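Local coordinates for phosphate-specific transport system accessory protein PhoU homolog (Pseudomonas aeruginosa, PDB 4Q25) that probably helps regulate phosphate uptake, as a homodimeric all-helical accessory protein of the Pst transport system and a negative regulator of the Pho regulon, at residues A[70-73]-A[74-77]; A[82-85]-A[86-90]. All blocks are in the same frame, centred on the assembly; numbering follows the deposited sequence.

Overall arrangement
Contact 1 (70-73 with 74-77) lies near the C-terminal end of helix 59-78, and contact 2 (82-85 with 86-90) spans the end of the following loop and the first turns of helix 84-120. The two follow each other in the chain on the same side of its centre, and their centres are about 12 Å apart. As the helices turn back on each other, apolar side chains join them: L77 CG lies 3.8 Å from I90 CG2, I76 CG2 3.8 Å from I90 CD1, and L77 CD2 3.9 Å from P82 CG. I90 thus packs against I76 and L77, and also C73. Both contacts reach the dimer interface, V74 and L77 packing on A84 and L87 of the second subunit, and L87 on its A78.

Contact 1: residues A[70-73]-A[74-77]; sequences DEEC and VRIL
E72 and R75 meet on one side of helix 59-78, where E72 CG touches R75 NH2 at 3.8 Å. The carboxylate and guanidinium planes are only 8° apart, yet the charged ends do not join: E72 OE1 stays 5.3 Å from R75 NH2. E72 OE2 is instead hydrogen-bonded to ND1 of H25 on helix 15-45, and the nearly extended chain, with CG anti to the backbone N (chi1 -155°), carries the carboxylate well clear of the backbone. R75 folds back at chi3 (-51°), which lays one face of its guanidinium over E72 CA; a long, flexible chain suits this exposed position. Such i to i+3 contacts belong to a regular alpha-helix within the helical bundle of the PhoU domain, and here the backbone closes four i to i+4 bonds in a row. V74 N donates to D70 O at 3.1 Å, R75 N to E71 O at 2.9 Å, I76 N to E72 O at 3.0 Å and L77 N to C73 O at 3.1 Å. C73, I76 and L77, apolar as a buried face requires, pack on helix 84-120, I76 also touching helix 15-45. The acids look to the second subunit: D70 OD2 makes a salt bridge with its K95, E71 OE1 one with its R88 NH1, and E71 OE2 a hydrogen bond with its Y217 OH. D70 OD2 also lies near E66 OE2, a pairing that may raise the pKa of one acid. V74, compact and beta-branched, rests CG2 3.5 Å from D70 O and packs against A84 of that subunit.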
# COMPACT_ATOMS: atom_id res chain seq x y z
N ASP A 70 9.76 -15.11 -2.03
CA ASP A 70 10.17 -14.48 -3.29
C ASP A 70 11.37 -15.20 -3.86
O ASP A 70 11.41 -15.46 -5.05
CB ASP A 70 10.52 -12.98 -3.12
CG ASP A 70 9.28 -12.08 -3.18
OD1 ASP A 70 8.49 -12.17 -4.15
OD2 ASP A 70 9.10 -11.25 -2.26
N GLU A 71 12.34 -15.51 -3.02
CA GLU A 71 13.55 -16.22 -3.48
C GLU A 71 13.22 -17.62 -3.96
O GLU A 71 13.78 -18.11 -4.93
CB GLU A 71 14.59 -16.30 -2.38
CG GLU A 71 15.30 -14.98 -2.15
CD GLU A 71 15.93 -14.44 -3.43
OE1 GLU A 71 16.94 -15.00 -3.87
OE2 GLU A 71 15.37 -13.46 -3.99
N GLU A 72 12.28 -18.24 -3.27
CA GLU A 72 11.78 -19.55 -3.66
C GLU A 72 11.16 -19.53 -5.05
O GLU A 72 11.38 -20.44 -5.86
CB GLU A 72 10.75 -19.99 -2.62
CG GLU A 72 10.57 -21.47 -2.52
CD GLU A 72 9.52 -21.84 -1.49
OE1 GLU A 72 8.96 -22.95 -1.62
OE2 GLU A 72 9.26 -21.03 -0.56
N CYS A 73 10.36 -18.49 -5.33
CA CYS A 73 9.77 -18.33 -6.67
C CYS A 73 10.84 -18.12 -7.71
O CYS A 73 10.64 -18.41 -8.91
CB CYS A 73 8.82 -17.14 -6.74
SG CYS A 73 7.34 -17.28 -5.71
N VAL A 74 11.93 -17.50 -7.29
CA VAL A 74 13.04 -17.29 -8.17
C VAL A 74 13.72 -18.60 -8.51
O VAL A 74 13.92 -18.90 -9.65
CB VAL A 74 14.02 -16.24 -7.58
CG1 VAL A 74 15.36 -16.28 -8.25
CG2 VAL A 74 13.46 -14.87 -7.77
N ARG A 75 13.99 -19.43 -7.53
CA ARG A 75 14.66 -20.66 -7.79
C ARG A 75 13.84 -21.58 -8.66
O ARG A 75 14.32 -22.16 -9.64
CB ARG A 75 15.04 -21.31 -6.48
CG ARG A 75 15.73 -20.34 -5.55
CD ARG A 75 16.42 -21.02 -4.39
NE ARG A 75 15.55 -21.94 -3.70
CZ ARG A 75 14.96 -21.69 -2.54
NH1 ARG A 75 15.14 -20.54 -1.94
NH2 ARG A 75 14.20 -22.60 -1.99
N ILE A 76 12.56 -21.64 -8.36
CA ILE A 76 11.72 -22.49 -9.12
C ILE A 76 11.72 -22.04 -10.54
O ILE A 76 11.80 -22.85 -11.42
CB ILE A 76 10.27 -22.44 -8.63
CG1 ILE A 76 10.07 -23.26 -7.39
CG2 ILE A 76 9.32 -23.00 -9.66
CD1 ILE A 76 8.69 -23.12 -6.82
N LEU A 77 11.59 -20.76 -10.78
CA LEU A 77 11.51 -20.28 -12.14
C LEU A 77 12.81 -20.51 -12.89
O LEU A 77 12.82 -20.78 -14.06
CB LEU A 77 11.11 -18.83 -12.20
CG LEU A 77 9.64 -18.49 -12.05
CD1 LEU A 77 9.39 -17.03 -12.26
CD2 LEU A 77 8.75 -19.28 -12.98

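Contact 2: residues A[82-85]-A[86-90]; sequences PAAS and DLRLI
P82 and A83 keep extended backbone angles before the chain coils into helix 84-120, whose first turn closes when L87 N donates to A83 O (2.9 Å), with A83 at the N-cap position. R88 N to A84 O and L89 N to S85 O, both 3.1 Å, continue the pattern. P82, having no N-H to offer a helix, suits the approach to its start; its ring crosses L87 at an angle, CG resting 4.0 Å from L87 CD1, and CB lies 4.1 Å from D86 CB. S85 holds OG between its backbone N and carbonyl carbon (chi1 85°), from where it gives a weak hydrogen bond to D86 OD1 at 3.3 Å. An acid such as D86 suits a first turn, where the helix dipole probably favours negative charge. R88 curls back at chi3 (-52°), bringing one guanidinium face over S85 CA and NH2 to 3.9 Å from S85 CB; NH2 also donates to L218 O of helix 188-220. Around this start of the helix, I90 packs on helix 59-78, D86 touches N16 and buried L89 touches L19 of helix 15-45, L89 and R88 meet L218 and Y217 of helix 188-220, and L87 meets A78 of the second subunit.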
# COMPACT_ATOMS: atom_id res chain seq x y z
N PRO A 82 8.48 -22.89 -17.04
CA PRO A 82 7.22 -23.41 -16.56
C PRO A 82 6.19 -23.38 -17.66
O PRO A 82 6.23 -22.54 -18.51
CB PRO A 82 6.83 -22.34 -15.57
CG PRO A 82 7.46 -21.14 -16.20
CD PRO A 82 8.77 -21.62 -16.77
N ALA A 83 5.25 -24.28 -17.59
CA ALA A 83 4.11 -24.28 -18.48
C ALA A 83 3.24 -23.13 -18.10
O ALA A 83 3.40 -22.58 -17.07
CB ALA A 83 3.35 -25.57 -18.31
N ALA A 84 2.28 -22.80 -18.92
CA ALA A 84 1.49 -21.60 -18.76
C ALA A 84 0.73 -21.51 -17.46
O ALA A 84 0.64 -20.46 -16.88
CB ALA A 84 0.51 -21.49 -19.91
N SER A 85 0.16 -22.61 -17.03
CA SER A 85 -0.60 -22.64 -15.80
C SER A 85 0.30 -22.50 -14.59
O SER A 85 -0.04 -21.86 -13.64
CB SER A 85 -1.55 -23.83 -15.75
OG SER A 85 -0.92 -24.99 -15.28
N ASP A 86 1.45 -23.14 -14.63
CA ASP A 86 2.41 -22.99 -13.56
C ASP A 86 2.94 -21.59 -13.49
O ASP A 86 3.20 -21.06 -12.45
CB ASP A 86 3.52 -23.99 -13.73
CG ASP A 86 3.01 -25.37 -13.68
OD1 ASP A 86 1.81 -25.48 -13.47
OD2 ASP A 86 3.77 -26.32 -13.85
N LEU A 87 3.14 -20.99 -14.63
CA LEU A 87 3.64 -19.67 -14.60
C LEU A 87 2.59 -18.81 -13.94
O LEU A 87 2.90 -17.97 -13.15
CB LEU A 87 3.95 -19.19 -15.99
CG LEU A 87 4.37 -17.75 -15.99
CD1 LEU A 87 5.77 -17.64 -15.44
CD2 LEU A 87 4.28 -17.18 -17.37
N ARG A 88 1.34 -19.05 -14.23
CA ARG A 88 0.32 -18.24 -13.62
C ARG A 88 0.38 -18.40 -12.10
O ARG A 88 0.17 -17.47 -11.37
CB ARG A 88 -1.04 -18.61 -14.18
CG ARG A 88 -1.22 -18.24 -15.64
CD ARG A 88 -2.66 -18.00 -16.00
NE ARG A 88 -3.51 -19.10 -15.61
CZ ARG A 88 -3.66 -20.19 -16.33
NH1 ARG A 88 -3.00 -20.32 -17.44
NH2 ARG A 88 -4.44 -21.16 -15.92
N LEU A 89 0.67 -19.59 -11.63
CA LEU A 89 0.72 -19.86 -10.20
C LEU A 89 1.86 -19.15 -9.47
O LEU A 89 1.65 -18.54 -8.44
CB LEU A 89 0.81 -21.36 -9.93
CG LEU A 89 0.87 -21.79 -8.46
CD1 LEU A 89 -0.45 -21.54 -7.73
CD2 LEU A 89 1.26 -23.24 -8.35
N ILE A 90 3.08 -19.28 -9.99
CA ILE A 90 4.23 -18.56 -9.46
C ILE A 90 3.97 -17.04 -9.45
O ILE A 90 4.29 -16.35 -8.49
CB ILE A 90 5.49 -18.80 -10.31
CG1 ILE A 90 5.87 -20.28 -10.29
CG2 ILE A 90 6.66 -17.94 -9.83
CD1 ILE A 90 6.37 -20.75 -8.95